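Local atomic coordinates of capsid polyprotein VP90 (Turkey astrovirus 2, PDB entry 3TS3), a protein that probably self-assembles into the icosahedral astrovirus capsid, of which this chain is the globular spike (projection) domain. Residues Leu135-Ala138 / Glu139-Val143. Numbering follows the deposited sequence.
Sequences LNLA and EGDPV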
loop_
_atom_site.group_PDB
_atom_site.type_symbol
_atom_site.label_atom_id
_atom_site.label_comp_id
_atom_site.label_asym_id
_atom_site.label_seq_id
_atom_site.Cartn_x
_atom_site.Cartn_y
_atom_site.Cartn_z
ATOM N N LEU C 135 2.737 -19.843 -14.553
ATOM C CA LEU C 135 1.520 -19.237 -14.060
ATOM C C LEU C 135 0.590 -20.323 -13.549
ATOM O O LEU C 135 -0.113 -20.117 -12.572
ATOM C CB LEU C 135 0.849 -18.395 -15.132
ATOM C CG LEU C 135 1.478 -17.016 -15.286
ATOM C CD1 LEU C 135 0.939 -16.346 -16.523
ATOM C CD2 LEU C 135 1.212 -16.186 -14.044
ATOM N N ASN C 136 0.591 -21.476 -14.212
ATOM C CA ASN C 136 -0.226 -22.599 -13.766
ATOM C C ASN C 136 -1.700 -22.246 -13.569
ATOM O O ASN C 136 -2.293 -22.552 -12.551
ATOM C CB ASN C 136 0.350 -23.213 -12.499
ATOM C CG ASN C 136 -0.273 -24.545 -12.171
ATOM O OD1 ASN C 136 -0.726 -25.256 -13.054
ATOM N ND2 ASN C 136 -0.296 -24.887 -10.896
ATOM N N LEU C 137 -2.273 -21.605 -14.568
ATOM C CA LEU C 137 -3.660 -21.196 -14.527
ATOM C C LEU C 137 -4.543 -22.165 -15.292
ATOM O O LEU C 137 -4.065 -22.946 -16.107
ATOM C CB LEU C 137 -3.816 -19.788 -15.098
ATOM C CG LEU C 137 -3.108 -18.645 -14.371
ATOM C CD1 LEU C 137 -3.040 -17.412 -15.250
ATOM C CD2 LEU C 137 -3.760 -18.324 -13.034
ATOM N N ALA C 138 -5.836 -22.090 -15.026
ATOM C CA ALA C 138 -6.817 -22.900 -15.720
ATOM C C ALA C 138 -7.709 -21.955 -16.489
ATOM O O ALA C 138 -7.987 -20.860 -16.045
ATOM C CB ALA C 138 -7.637 -23.710 -14.732
ATOM N N GLU C 139 -8.171 -22.388 -17.649
ATOM C CA GLU C 139 -9.034 -21.547 -18.439
ATOM C C GLU C 139 -10.260 -21.260 -17.589
ATOM O O GLU C 139 -10.815 -22.150 -16.958
ATOM C CB GLU C 139 -9.417 -22.255 -19.744
ATOM C CG GLU C 139 -10.240 -21.400 -20.681
ATOM C CD GLU C 139 -10.671 -22.128 -21.943
ATOM O OE1 GLU C 139 -10.506 -23.358 -22.016
ATOM O OE2 GLU C 139 -11.205 -21.465 -22.851
ATOM N N GLY C 140 -10.678 -20.004 -17.586
ATOM C CA GLY C 140 -11.807 -19.568 -16.797
ATOM C C GLY C 140 -11.478 -19.032 -15.414
ATOM O O GLY C 140 -12.358 -18.526 -14.751
ATOM N N ASP C 141 -10.220 -19.119 -14.993
ATOM C CA ASP C 141 -9.839 -18.571 -13.691
ATOM C C ASP C 141 -10.059 -17.072 -13.723
ATOM O O ASP C 141 -9.839 -16.448 -14.739
ATOM C CB ASP C 141 -8.365 -18.849 -13.385
ATOM C CG ASP C 141 -8.135 -20.237 -12.813
ATOM O OD1 ASP C 141 -9.115 -20.921 -12.494
ATOM O OD2 ASP C 141 -6.966 -20.622 -12.688
ATOM N N PRO C 142 -10.469 -16.488 -12.607
ATOM C CA PRO C 142 -10.708 -15.048 -12.609
ATOM C C PRO C 142 -9.438 -14.273 -12.932
ATOM O O PRO C 142 -8.377 -14.621 -12.450
ATOM C CB PRO C 142 -11.124 -14.771 -11.166
ATOM C CG PRO C 142 -11.814 -16.029 -10.732
ATOM C CD PRO C 142 -11.076 -17.150 -11.436
ATOM N N VAL C 143 -9.565 -13.250 -13.767
ATOM C CA VAL C 143 -8.467 -12.345 -14.048
ATOM C C VAL C 143 -8.951 -10.901 -13.980
ATOM O O VAL C 143 -10.056 -10.593 -14.401
ATOM C CB VAL C 143 -7.757 -12.653 -15.388
ATOM C CG1 VAL C 143 -8.705 -12.546 -16.563
ATOM C CG2 VAL C 143 -6.560 -11.743 -15.574
#
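Asp141 reaches back over Ala138 and binds it twice, once through its side chain and once through its backbone. The amide N of Ala138 donates to OD2 of Asp141 at 3.0 Å in a nearly straight bond (165°), and the N-H meets this oxygen from above the carboxylate plane. In return, Asp141 N donates to Ala138 O, also at 3.0 Å, closing a type II beta turn from Ala138 to Asp141 with Glu139 and Gly140 at its corners. Gly140, with a positive phi of 93°, takes the third position of the turn, where the absence of a side chain avoids crowding against the carbonyl oxygen of Glu139. The turn carries the chain from the loop after helix 129-135 into strand 142-148 of the large antiparallel sheet, at the surface of the spike domain. With CG beside its own backbone N (chi1 -83°), Asp141 brings its carboxylate back beside the N and O of Ala138; the second oxygen, OD1, is hydrogen-bonded to Thr160, so the buried group is held at both oxygens. Leu137 borders the same carboxylate, its CD2 lying 4.0 Å from Asp141 OD2, and packs its side chain on Phe157 and Tyr120. Glu139 points away from the preceding residues, although its CB still touches the carbonyl carbon of Ala138, and its extended chain ends in a salt bridge from OE2 to Arg60.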